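Nrps/pks (Streptomyces albus, PDB 4OPE) probably catalyses chain-extending, decarboxylative Claisen-type condensation as ketosynthase domain KS7 of OzmH in the "AT-less" oxazolomycin polyketide assembly line. Local coordinates at residues 16-21 with 357-362; 74-79 with 94-99; 85-90 with 156-161; 400-405 with 413-418; 447-452 with 479-484. All coordinates share one frame; numbering follows the deposited sequence.

Contact 1: residues 16-21 with 357-362; sequences GRYPKA and GMAALT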
# COMPACT_ATOMS: atom_id res chain seq x y z
N GLY A 16 -4.00 19.77 5.08
CA GLY A 16 -4.37 19.50 3.70
C GLY A 16 -4.34 20.69 2.75
O GLY A 16 -4.48 21.82 3.17
N ARG A 17 -4.13 20.43 1.47
CA ARG A 17 -4.40 21.40 0.42
C ARG A 17 -5.36 20.79 -0.54
O ARG A 17 -5.19 19.65 -0.92
CB ARG A 17 -3.15 21.74 -0.35
CG ARG A 17 -2.06 22.29 0.53
CD ARG A 17 -0.72 22.27 -0.18
NE ARG A 17 -0.74 23.16 -1.34
CZ ARG A 17 0.23 23.24 -2.23
NH1 ARG A 17 1.31 22.49 -2.11
NH2 ARG A 17 0.11 24.06 -3.26
N TYR A 18 -6.33 21.57 -0.96
CA TYR A 18 -7.32 21.14 -1.92
C TYR A 18 -7.54 22.28 -2.93
O TYR A 18 -6.94 23.36 -2.79
CB TYR A 18 -8.59 20.76 -1.17
CG TYR A 18 -8.31 19.66 -0.18
CD1 TYR A 18 -8.04 18.37 -0.60
CD2 TYR A 18 -8.24 19.92 1.17
CE1 TYR A 18 -7.76 17.36 0.30
CE2 TYR A 18 -7.96 18.91 2.09
CZ TYR A 18 -7.71 17.62 1.64
OH TYR A 18 -7.43 16.62 2.53
N PRO A 19 -8.35 22.04 -3.98
CA PRO A 19 -8.55 23.05 -4.98
C PRO A 19 -9.03 24.37 -4.38
O PRO A 19 -10.03 24.39 -3.66
CB PRO A 19 -9.61 22.44 -5.85
CG PRO A 19 -9.27 21.01 -5.82
CD PRO A 19 -8.95 20.77 -4.39
N LYS A 20 -8.28 25.45 -4.69
CA LYS A 20 -8.57 26.78 -4.21
C LYS A 20 -8.44 26.90 -2.70
O LYS A 20 -8.99 27.81 -2.08
CB LYS A 20 -9.97 27.19 -4.69
CG LYS A 20 -10.07 27.21 -6.20
CD LYS A 20 -11.27 28.03 -6.62
CE LYS A 20 -11.35 28.13 -8.13
NZ LYS A 20 -10.16 28.80 -8.72
N ALA A 21 -7.74 25.97 -2.08
CA ALA A 21 -7.63 25.95 -0.63
C ALA A 21 -6.21 25.53 -0.27
O ALA A 21 -5.87 24.34 -0.26
CB ALA A 21 -8.66 25.03 -0.02
N GLY A 357 -10.76 10.47 0.15
CA GLY A 357 -11.07 10.15 1.53
C GLY A 357 -10.55 11.19 2.50
O GLY A 357 -11.27 11.49 3.45
N MSE A 358 -9.37 11.75 2.25
CA MSE A 358 -8.85 12.84 3.07
C MSE A 358 -9.67 14.11 2.96
O MSE A 358 -9.94 14.74 3.98
CB MSE A 358 -7.38 13.28 2.82
CG MSE A 358 -6.34 12.31 3.35
SE MSE A 358 -6.48 12.25 5.30
CE MSE A 358 -6.46 10.32 5.60
N ALA A 359 -10.04 14.52 1.75
CA ALA A 359 -10.96 15.68 1.58
C ALA A 359 -12.23 15.42 2.37
O ALA A 359 -12.76 16.31 3.04
CB ALA A 359 -11.30 15.91 0.11
N ALA A 360 -12.72 14.18 2.28
CA ALA A 360 -14.01 13.84 2.83
C ALA A 360 -13.92 13.92 4.37
O ALA A 360 -14.76 14.52 5.06
CB ALA A 360 -14.41 12.45 2.38
N LEU A 361 -12.86 13.32 4.89
CA LEU A 361 -12.64 13.20 6.29
C LEU A 361 -12.39 14.57 6.89
O LEU A 361 -12.87 14.87 7.98
CB LEU A 361 -11.43 12.35 6.41
CG LEU A 361 -10.77 12.04 7.70
CD1 LEU A 361 -11.84 11.47 8.58
CD2 LEU A 361 -9.71 10.98 7.41
N THR A 362 -11.64 15.40 6.18
CA THR A 362 -11.33 16.72 6.64
C THR A 362 -12.59 17.54 6.69
O THR A 362 -12.85 18.28 7.65
CB THR A 362 -10.29 17.38 5.72
OG1 THR A 362 -9.09 16.61 5.74
CG2 THR A 362 -9.95 18.78 6.16
O HOH W 1 -6.79 17.60 4.94
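Tyr18 lays its phenol against the first turns of helix 356-370 and accounts for 82 Å² of the surface buried here, with Ala359 and Thr362 next at 31 and 21 Å². Its CG stands anti to the carbonyl carbon (chi1 -58°), which sends the ring from the end of strand 9-17 toward the helix. The ring meets Ala359 obliquely, CE1 of Tyr18 lying 3.8 Å from Ala359 CB. At its far end the hydroxyl comes over the Met358 backbone, with Tyr18 OH 3.4 Å from Met358 CB. The polar link to Thr362 runs through one water, which lies in the plane of the phenol ring. That water is 2.7 Å from Tyr18 OH and donates to Thr362 OG1 at 2.6 Å. Thr362 OG1 in turn donates to Met358 O (2.7 Å), a carbonyl that also receives Thr362 N from its opposite face, and this fixes the threonine hydroxyl. A phenylalanine here would probably keep the packing on Ala359 but leave the bridging water without its tyrosine partner. Behind Tyr18 the chain makes a type II turn to Ala21. Phe27 of helix 24-33 meets the Tyr18 ring and also touches Thr362, while on the helix side Met358 and Leu361 pack on helix 178-192 and Ala360 on strand 416-422, deep in the thiolase-type core.

Contact 2: residues 74-79 with 94-99; sequences ASFDPM and QERIFL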
# COMPACT_ATOMS: atom_id res chain seq x y z
N ALA A 74 4.32 22.83 -8.57
CA ALA A 74 5.77 22.79 -8.83
C ALA A 74 6.60 23.23 -7.65
O ALA A 74 7.73 22.82 -7.51
CB ALA A 74 6.11 23.66 -10.01
N SER A 75 6.03 24.04 -6.78
CA SER A 75 6.78 24.64 -5.69
C SER A 75 7.15 23.72 -4.56
O SER A 75 6.36 22.94 -4.08
CB SER A 75 6.02 25.83 -5.12
OG SER A 75 6.07 26.85 -6.11
N PHE A 76 8.39 23.86 -4.15
CA PHE A 76 8.98 23.08 -3.12
C PHE A 76 10.10 23.91 -2.45
O PHE A 76 10.61 24.87 -3.06
CB PHE A 76 9.56 21.80 -3.72
CG PHE A 76 9.94 20.77 -2.70
CD1 PHE A 76 9.12 20.50 -1.62
CD2 PHE A 76 11.13 20.12 -2.80
CE1 PHE A 76 9.48 19.57 -0.67
CE2 PHE A 76 11.50 19.16 -1.88
CZ PHE A 76 10.66 18.86 -0.81
N ASP A 77 10.43 23.52 -1.21
CA ASP A 77 11.51 24.08 -0.41
C ASP A 77 12.53 22.95 -0.18
O ASP A 77 12.59 22.33 0.90
CB ASP A 77 10.92 24.61 0.90
CG ASP A 77 11.90 25.42 1.73
OD1 ASP A 77 13.09 25.39 1.39
OD2 ASP A 77 11.45 26.08 2.73
N PRO A 78 13.35 22.68 -1.21
CA PRO A 78 14.28 21.53 -1.14
C PRO A 78 15.35 21.70 -0.05
O PRO A 78 15.79 20.69 0.57
CB PRO A 78 14.95 21.51 -2.52
CG PRO A 78 14.61 22.82 -3.16
CD PRO A 78 13.38 23.39 -2.50
N MSE A 79 15.76 22.95 0.17
CA MSE A 79 16.82 23.24 1.13
C MSE A 79 16.30 22.89 2.50
O MSE A 79 17.07 22.47 3.36
CB MSE A 79 17.31 24.68 1.09
CG MSE A 79 17.98 25.12 -0.22
SE MSE A 79 19.49 23.99 -0.85
CE MSE A 79 18.99 23.92 -2.77
N GLN A 94 3.87 14.71 -5.80
CA GLN A 94 3.18 14.04 -4.71
C GLN A 94 4.13 13.82 -3.54
O GLN A 94 3.78 14.07 -2.41
CB GLN A 94 2.53 12.73 -5.19
CG GLN A 94 1.49 12.98 -6.28
CD GLN A 94 0.86 11.74 -6.92
OE1 GLN A 94 -0.23 11.83 -7.52
NE2 GLN A 94 1.53 10.60 -6.83
N GLU A 95 5.35 13.36 -3.81
CA GLU A 95 6.33 13.17 -2.73
C GLU A 95 6.69 14.49 -2.03
O GLU A 95 6.76 14.58 -0.84
CB GLU A 95 7.59 12.54 -3.32
CG GLU A 95 8.63 12.10 -2.30
CD GLU A 95 9.72 11.19 -2.90
OE1 GLU A 95 9.80 10.99 -4.13
OE2 GLU A 95 10.54 10.68 -2.12
N ARG A 96 6.83 15.54 -2.80
CA ARG A 96 7.24 16.79 -2.23
C ARG A 96 6.15 17.45 -1.41
O ARG A 96 6.39 17.97 -0.32
CB ARG A 96 7.62 17.72 -3.35
CG ARG A 96 8.66 17.13 -4.32
CD ARG A 96 9.06 18.17 -5.33
NE ARG A 96 8.91 17.71 -6.69
CZ ARG A 96 8.46 18.46 -7.68
NH1 ARG A 96 8.03 19.70 -7.49
NH2 ARG A 96 8.43 17.95 -8.88
N ILE A 97 4.95 17.44 -1.95
CA ILE A 97 3.83 18.08 -1.31
C ILE A 97 3.45 17.37 -0.03
O ILE A 97 3.12 18.00 0.98
CB ILE A 97 2.67 18.16 -2.28
CG1 ILE A 97 3.02 19.22 -3.32
CG2 ILE A 97 1.38 18.49 -1.54
CD1 ILE A 97 1.96 19.42 -4.37
N PHE A 98 3.49 16.05 -0.07
CA PHE A 98 3.19 15.31 1.12
C PHE A 98 4.17 15.60 2.28
O PHE A 98 3.80 15.57 3.45
CB PHE A 98 3.13 13.83 0.80
CG PHE A 98 2.50 13.03 1.86
CD1 PHE A 98 1.18 13.24 2.22
CD2 PHE A 98 3.19 12.08 2.51
CE1 PHE A 98 0.58 12.50 3.23
CE2 PHE A 98 2.59 11.33 3.53
CZ PHE A 98 1.28 11.55 3.88
N LEU A 99 5.41 15.91 1.95
CA LEU A 99 6.35 16.28 2.98
C LEU A 99 5.93 17.56 3.67
O LEU A 99 5.91 17.65 4.91
CB LEU A 99 7.72 16.48 2.39
CG LEU A 99 8.64 15.29 2.34
CD1 LEU A 99 9.78 15.70 1.44
CD2 LEU A 99 9.15 14.91 3.72
O HOH W 2 6.20 20.60 -5.12
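Arg96 draws its aliphatic chain across one face of the Phe76 ring. Its CB sits 3.8 Å from the ring centroid, 18° off the normal, in a CH-pi contact, and further along Arg96 CD lies 3.8 Å from Phe76 CG. Phe76 is turned to receive it, with CG anti to the backbone N (chi1 -168°). The guanidinium does not continue flat over the phenyl: a bend at chi3 of Arg96 carries it past the ring, and the two planes stand 55° apart. Leu99, one helical turn on, brings CD1 obliquely to Phe76 CZ at 4.0 Å, and Phe81 meets the same ring in a nearly parallel plane. Beyond the ring, Ala74 O lies at the guanidinium edge, 3.1 Å from Arg96 NH1. A water donates to Ser75 O (2.6 Å) and accepts a weak bond from Arg96 NH1, while NH2 is hydrogen-bonded to Ile91 O. Strand 75-76, paired with strand 573-574 near the C-terminal end of the chain, is thus packed on helix 93-108. The arginine serves two chemistries at once, methylenes for the aromatic and a buried guanidinium held by the Ile91 carbonyl, and the carbonyl oxygens nearby would probably help to offset the cost of burying its charge.

Contact 3: residues 85-90 with 156-161; sequences QVEAEH and ANRVSY
A single weak salt bridge, from Glu87 to Arg158, spans two helices near the subunit interface of this ketosynthase: the short helix 85-90 and the more deeply set helix 152-163. The two side chains approach from opposite directions and meet through Arg158 NH2 and Glu87 OE2, 3.3 Å apart with an N-H...O angle of 146°. The carboxylate oxygen lies at the edge of the guanidinium, near its plane, but the two flat groups are turned 85° against each other. This is not the coplanar two-bond pairing of a carboxylate with a guanidinium; Glu87 OE1 remains 4.0 Å from Arg158 NH2. The extended glutamate reaches out to the arginine, whose chain bends at chi3 before the guanidinium. Its stronger partner is elsewhere: Arg158 NH1 forms a salt bridge with Glu95 of helix 93-108, so the guanidinium sits between two carboxylates that would be expected to stabilise its positive charge. Within helix 85-90, His90 ND1 donates to Val86 O at 2.9 Å with the acceptor in the ring plane, and Gln85 NE2 reaches Glu89 OE1 at 3.3 Å. Helix 152-163 packs through Ala156 and Val159 on strand 121-126 of the central sheet, and Val159 also touches helix 93-108. Toward the dimer partner, Arg158 packs on Phe279 of the second subunit, Tyr161 meets the same ring, and Asn157 is hydrogen-bonded to Ser427 of that subunit.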
# COMPACT_ATOMS: atom_id res chain seq x y z
N GLN A 85 18.21 20.83 -5.43
CA GLN A 85 17.27 21.33 -6.43
C GLN A 85 17.06 20.31 -7.56
O GLN A 85 15.94 20.10 -8.01
CB GLN A 85 17.80 22.65 -7.00
CG GLN A 85 17.15 23.10 -8.29
CD GLN A 85 15.71 23.47 -8.09
OE1 GLN A 85 15.32 23.91 -7.01
NE2 GLN A 85 14.89 23.31 -9.14
N VAL A 86 18.14 19.69 -8.01
CA VAL A 86 18.08 18.78 -9.14
C VAL A 86 17.32 17.54 -8.74
O VAL A 86 16.44 17.09 -9.49
CB VAL A 86 19.50 18.50 -9.78
CG1 VAL A 86 19.73 17.03 -10.16
CG2 VAL A 86 19.68 19.35 -11.04
N GLU A 87 17.62 16.98 -7.59
CA GLU A 87 16.87 15.83 -7.14
C GLU A 87 15.36 16.18 -7.12
O GLU A 87 14.54 15.40 -7.57
CB GLU A 87 17.34 15.33 -5.78
CG GLU A 87 16.45 14.22 -5.22
CD GLU A 87 17.12 13.30 -4.19
OE1 GLU A 87 17.96 13.77 -3.36
OE2 GLU A 87 16.78 12.09 -4.22
N ALA A 88 15.00 17.35 -6.61
CA ALA A 88 13.60 17.73 -6.49
C ALA A 88 12.87 17.73 -7.83
O ALA A 88 11.75 17.21 -7.92
CB ALA A 88 13.44 19.09 -5.82
N GLU A 89 13.50 18.31 -8.85
CA GLU A 89 12.92 18.32 -10.19
C GLU A 89 12.60 16.91 -10.70
O GLU A 89 11.73 16.76 -11.55
CB GLU A 89 13.89 18.92 -11.20
CG GLU A 89 14.15 20.40 -11.08
CD GLU A 89 15.25 20.88 -12.03
OE1 GLU A 89 15.39 22.12 -12.17
OE2 GLU A 89 15.96 20.03 -12.63
N HIS A 90 13.32 15.91 -10.20
CA HIS A 90 13.27 14.56 -10.75
C HIS A 90 12.33 13.64 -9.96
O HIS A 90 12.09 12.51 -10.38
CB HIS A 90 14.69 13.93 -10.89
CG HIS A 90 15.47 14.46 -12.06
ND1 HIS A 90 16.24 15.60 -11.99
CD2 HIS A 90 15.56 14.03 -13.34
CE1 HIS A 90 16.77 15.86 -13.17
NE2 HIS A 90 16.37 14.92 -14.01
N ALA A 156 6.13 7.56 1.39
CA ALA A 156 6.08 7.29 2.81
C ALA A 156 7.48 7.33 3.44
O ALA A 156 7.68 7.95 4.49
CB ALA A 156 5.42 5.97 3.06
N ASN A 157 8.44 6.68 2.79
CA ASN A 157 9.80 6.50 3.34
C ASN A 157 10.52 7.83 3.56
O ASN A 157 11.17 8.04 4.57
CB ASN A 157 10.64 5.67 2.37
CG ASN A 157 10.23 4.24 2.28
OD1 ASN A 157 10.65 3.56 1.38
ND2 ASN A 157 9.43 3.77 3.20
N ARG A 158 10.38 8.73 2.60
CA ARG A 158 10.95 10.02 2.75
C ARG A 158 10.36 10.78 3.96
O ARG A 158 11.08 11.41 4.76
CB ARG A 158 10.79 10.80 1.46
CG ARG A 158 11.58 12.10 1.45
CD ARG A 158 12.00 12.47 0.04
NE ARG A 158 13.41 12.22 -0.16
CZ ARG A 158 13.99 11.84 -1.29
NH1 ARG A 158 13.32 11.62 -2.40
NH2 ARG A 158 15.29 11.66 -1.30
N VAL A 159 9.06 10.72 4.14
CA VAL A 159 8.49 11.23 5.39
C VAL A 159 9.11 10.53 6.63
O VAL A 159 9.57 11.19 7.60
CB VAL A 159 6.96 11.12 5.36
CG1 VAL A 159 6.36 11.31 6.75
CG2 VAL A 159 6.44 12.19 4.45
N SER A 160 9.14 9.21 6.60
CA SER A 160 9.67 8.49 7.73
C SER A 160 11.13 8.91 8.07
O SER A 160 11.50 9.05 9.23
CB SER A 160 9.54 6.98 7.53
OG SER A 160 8.17 6.57 7.62
N TYR A 161 11.93 9.14 7.03
CA TYR A 161 13.32 9.46 7.19
C TYR A 161 13.48 10.84 7.82
O TYR A 161 14.11 11.00 8.85
CB TYR A 161 13.98 9.45 5.84
CG TYR A 161 15.31 10.11 5.85
CD1 TYR A 161 16.39 9.51 6.49
CD2 TYR A 161 15.49 11.33 5.21
CE1 TYR A 161 17.64 10.10 6.50
CE2 TYR A 161 16.72 11.95 5.24
CZ TYR A 161 17.80 11.34 5.88
OH TYR A 161 19.05 11.94 5.89

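Contact 4: residues 400-405 with 413-418; sequences APWTPR and LPRTAA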
# COMPACT_ATOMS: atom_id res chain seq x y z
N ALA A 400 -26.18 25.12 7.41
CA ALA A 400 -27.11 25.03 8.50
C ALA A 400 -26.44 24.53 9.76
O ALA A 400 -25.42 23.84 9.70
CB ALA A 400 -28.32 24.18 8.13
N PRO A 401 -26.98 24.90 10.91
CA PRO A 401 -26.29 24.52 12.14
C PRO A 401 -26.40 23.04 12.29
O PRO A 401 -27.36 22.47 11.84
CB PRO A 401 -27.10 25.22 13.25
CG PRO A 401 -27.89 26.26 12.53
CD PRO A 401 -28.19 25.70 11.18
N TRP A 402 -25.42 22.42 12.90
CA TRP A 402 -25.43 20.99 13.07
C TRP A 402 -25.97 20.72 14.45
O TRP A 402 -25.25 20.61 15.41
CB TRP A 402 -24.03 20.39 12.89
CG TRP A 402 -24.03 18.92 12.88
CD1 TRP A 402 -25.06 18.08 13.25
CD2 TRP A 402 -22.93 18.07 12.55
NE1 TRP A 402 -24.66 16.77 13.13
CE2 TRP A 402 -23.36 16.74 12.70
CE3 TRP A 402 -21.63 18.30 12.12
CZ2 TRP A 402 -22.53 15.66 12.47
CZ3 TRP A 402 -20.82 17.21 11.89
CH2 TRP A 402 -21.28 15.91 12.05
N THR A 403 -27.28 20.65 14.52
CA THR A 403 -28.00 20.40 15.76
C THR A 403 -27.75 18.98 16.21
O THR A 403 -27.93 18.06 15.44
CB THR A 403 -29.51 20.57 15.49
OG1 THR A 403 -29.74 21.90 15.02
CG2 THR A 403 -30.36 20.28 16.72
N PRO A 404 -27.37 18.79 17.48
CA PRO A 404 -27.08 17.45 17.96
C PRO A 404 -28.32 16.67 18.30
O PRO A 404 -29.41 17.20 18.40
CB PRO A 404 -26.29 17.72 19.23
CG PRO A 404 -26.88 18.97 19.76
CD PRO A 404 -27.38 19.77 18.58
N ARG A 405 -28.15 15.38 18.48
CA ARG A 405 -29.26 14.55 18.88
C ARG A 405 -29.35 14.54 20.41
O ARG A 405 -28.36 14.73 21.11
CB ARG A 405 -29.12 13.15 18.29
CG ARG A 405 -29.83 13.02 16.95
CD ARG A 405 -29.16 12.00 16.04
NE ARG A 405 -29.94 11.72 14.83
CZ ARG A 405 -30.10 12.57 13.81
NH1 ARG A 405 -29.55 13.78 13.83
NH2 ARG A 405 -30.81 12.20 12.75
N LEU A 413 -26.08 14.81 22.70
CA LEU A 413 -25.05 13.78 22.43
C LEU A 413 -23.97 14.27 21.51
O LEU A 413 -24.23 15.14 20.68
CB LEU A 413 -25.67 12.56 21.76
CG LEU A 413 -26.74 11.91 22.64
CD1 LEU A 413 -27.39 10.72 21.93
CD2 LEU A 413 -26.10 11.53 23.98
N PRO A 414 -22.77 13.69 21.64
CA PRO A 414 -21.70 13.99 20.70
C PRO A 414 -22.12 13.62 19.28
O PRO A 414 -22.65 12.54 19.01
CB PRO A 414 -20.55 13.12 21.18
CG PRO A 414 -20.81 12.92 22.64
CD PRO A 414 -22.30 12.76 22.69
N ARG A 415 -21.92 14.56 18.39
CA ARG A 415 -22.22 14.39 17.03
C ARG A 415 -21.44 13.23 16.46
O ARG A 415 -20.30 12.98 16.92
CB ARG A 415 -21.85 15.65 16.32
CG ARG A 415 -22.78 16.79 16.69
CD ARG A 415 -22.32 18.01 15.95
NE ARG A 415 -23.06 19.17 16.39
CZ ARG A 415 -22.91 19.77 17.57
NH1 ARG A 415 -22.01 19.33 18.45
NH2 ARG A 415 -23.66 20.81 17.87
N THR A 416 -22.06 12.52 15.49
CA THR A 416 -21.39 11.40 14.80
C THR A 416 -21.49 11.53 13.28
O THR A 416 -22.40 12.16 12.73
CB THR A 416 -21.96 10.01 15.18
OG1 THR A 416 -23.32 9.96 14.79
CG2 THR A 416 -21.89 9.77 16.65
N ALA A 417 -20.52 10.94 12.59
CA ALA A 417 -20.55 10.97 11.18
C ALA A 417 -19.91 9.72 10.63
O ALA A 417 -19.08 9.06 11.28
CB ALA A 417 -19.84 12.19 10.65
N ALA A 418 -20.33 9.41 9.42
CA ALA A 418 -19.84 8.26 8.74
C ALA A 418 -19.40 8.69 7.36
O ALA A 418 -20.04 9.51 6.74
CB ALA A 418 -20.96 7.23 8.67
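The neck of a loop leading into strand 416-422 of the central thiolase-type sheet is closed by Trp402, Pro404 and Arg405 on one side and Leu413 and Arg415 on the other. At its outer end the backbone seals it with a straight bond, Leu413 N to Arg405 O, 2.8 Å and 172°. Further in, Arg415 does most of the work. Its chain is extended from CG to NE and slides over one face of the indole, with CD 3.5 Å from the centroid of the five-membered ring of Trp402, a CH-pi contact almost on the ring normal. The guanidinium stands steeply to the indole, planes 81° apart, and grips Trp402 O side-on with two nitrogens. Arg415 NE is 2.8 Å from this oxygen and Arg415 NH2 2.9 Å; the oxygen lies close to the guanidinium plane in both bonds. Pro404 covers one guanidinium face, its CB 4.2 Å above the plane, and NH1 completes the set with a salt bridge to Glu435. With an alanine here instead of Arg415, one face of the indole would probably lose its cover, and Trp402 O and the Glu435 carboxylate would lose their arginine partner. The far edge of the indole faces the strand itself, where Thr416 O lies 3.5 Å from Trp402 CZ2. Trp402 also meets Phe368 of helix 356-370, strand 400-401 pairs with strand 372-373, and strand 416-422 runs on between strands 427-434 and 308-309.

Contact 5: residues 447-452 with 479-484; sequences PPYVCA and AHPAAV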
# COMPACT_ATOMS: atom_id res chain seq x y z
N PRO A 447 -1.64 37.89 31.36
CA PRO A 447 -0.61 38.59 30.63
C PRO A 447 0.52 39.09 31.52
O PRO A 447 0.45 39.04 32.72
CB PRO A 447 -1.37 39.79 29.99
CG PRO A 447 -2.64 39.91 30.75
CD PRO A 447 -2.97 38.50 31.15
N PRO A 448 1.60 39.55 30.91
CA PRO A 448 1.81 39.46 29.48
C PRO A 448 2.26 38.05 29.05
O PRO A 448 2.40 37.11 29.88
CB PRO A 448 2.88 40.49 29.23
CG PRO A 448 3.70 40.43 30.48
CD PRO A 448 2.70 40.22 31.59
N TYR A 449 2.38 37.90 27.74
CA TYR A 449 2.66 36.64 27.16
C TYR A 449 3.78 36.91 26.22
O TYR A 449 4.01 38.06 25.82
CB TYR A 449 1.46 36.10 26.40
CG TYR A 449 0.17 35.98 27.17
CD1 TYR A 449 -0.05 34.98 28.09
CD2 TYR A 449 -0.90 36.86 26.91
CE1 TYR A 449 -1.26 34.88 28.77
CE2 TYR A 449 -2.11 36.76 27.59
CZ TYR A 449 -2.27 35.78 28.53
OH TYR A 449 -3.48 35.70 29.19
N VAL A 450 4.48 35.84 25.86
CA VAL A 450 5.52 35.94 24.85
C VAL A 450 5.02 35.28 23.60
O VAL A 450 4.46 34.19 23.68
CB VAL A 450 6.83 35.28 25.28
CG1 VAL A 450 6.63 33.82 25.60
CG2 VAL A 450 7.88 35.46 24.20
N CYS A 451 5.20 35.95 22.48
CA CYS A 451 4.97 35.37 21.19
C CYS A 451 6.31 35.05 20.61
O CYS A 451 7.09 35.94 20.31
CB CYS A 451 4.28 36.36 20.26
SG CYS A 451 4.39 35.96 18.49
N ALA A 452 6.57 33.79 20.38
CA ALA A 452 7.89 33.41 19.94
C ALA A 452 7.81 32.73 18.56
O ALA A 452 7.13 31.72 18.40
CB ALA A 452 8.50 32.50 20.99
N ALA A 479 -9.11 34.53 19.23
CA ALA A 479 -8.29 33.53 19.89
C ALA A 479 -7.87 34.00 21.27
O ALA A 479 -7.52 35.16 21.47
CB ALA A 479 -7.09 33.25 19.03
N HIS A 480 -7.89 33.10 22.25
CA HIS A 480 -7.35 33.46 23.53
C HIS A 480 -5.84 33.69 23.38
O HIS A 480 -5.15 32.89 22.76
CB HIS A 480 -7.58 32.38 24.57
CG HIS A 480 -7.39 32.87 25.98
ND1 HIS A 480 -6.15 33.19 26.48
CD2 HIS A 480 -8.26 33.13 26.97
CE1 HIS A 480 -6.26 33.63 27.71
NE2 HIS A 480 -7.54 33.59 28.04
N PRO A 481 -5.34 34.81 23.93
CA PRO A 481 -3.94 35.20 23.71
C PRO A 481 -2.94 34.19 24.28
O PRO A 481 -1.83 33.98 23.73
CB PRO A 481 -3.82 36.54 24.43
CG PRO A 481 -4.98 36.57 25.38
CD PRO A 481 -6.07 35.80 24.77
N ALA A 482 -3.30 33.62 25.41
CA ALA A 482 -2.47 32.60 26.04
C ALA A 482 -2.36 31.38 25.16
O ALA A 482 -1.34 30.70 25.17
CB ALA A 482 -3.01 32.23 27.40
N ALA A 483 -3.41 31.11 24.40
CA ALA A 483 -3.47 29.98 23.49
C ALA A 483 -2.57 30.21 22.27
O ALA A 483 -1.95 29.28 21.73
CB ALA A 483 -4.93 29.75 23.05
N VAL A 484 -2.50 31.46 21.83
CA VAL A 484 -1.69 31.80 20.71
C VAL A 484 -0.24 31.60 21.11
O VAL A 484 0.53 30.98 20.39
CB VAL A 484 -1.94 33.24 20.27
CG1 VAL A 484 -0.90 33.69 19.25
CG2 VAL A 484 -3.33 33.37 19.64
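The tight part of this contact is the Tyr449 ring against the first turn of helix 481-488. One face of the ring receives the Pro481-Ala482 backbone, with Ala482 CA 3.8 Å above its plane. The two side chains divide the rim: Pro481 CB comes within 3.6 Å of Tyr449 CE2, and Ala482 CB within 3.5 Å of Tyr449 CE1. On the opposite face Pro447 CA lies 3.8 Å above the plane, so the phenol is sandwiched between its own chain and the helix. With CG of Tyr449 anti to the carbonyl carbon (chi1 -55°), the ring is directed at the helix; its hydroxyl is hydrogen-bonded to Gln445 O. Strand 449-455 is an edge of a three-stranded antiparallel sheet on which helices pack, a small alpha/beta domain beside the ketosynthase body, consistent with the linker domain that follows ketosynthases in modular polyketide synthases. Contact thins out at exposed His480, which crosses the tyrosine at about a right angle and touches it only through CE1, 3.8 Å from Tyr449 OH. His480 is the N-cap residue of the helix, and its imidazole makes the capping bond: ND1 accepts from Ala482 N at 3.1 Å with the donor near the ring plane, which requires that nitrogen to be without a proton.

How the contacts relate
Contacts 2 and 3 form one continuous region, their centres 8 Å apart, joined by the salt bridge of Glu95 OE2 to Arg158 NH1 at 2.9 Å and by packing of Phe98 and Leu99 on Val159. Contact 1, about 17 Å from contact 2 between centres, touches it where Arg17 NH1 meets Ile97 CD1 at 3.9 Å. It lies nearest the centre of the chain, beside helix 178-192, which in thiolase-type ketosynthases typically follows the nucleophilic cysteine. Contact 4 lies across the chain's centre from contacts 2 and 3 but packs on helix 356-370, which carries one segment of contact 1, and both contacts reach the central sheet. Contact 5 stands apart, its centre about 30 Å from that of contact 1.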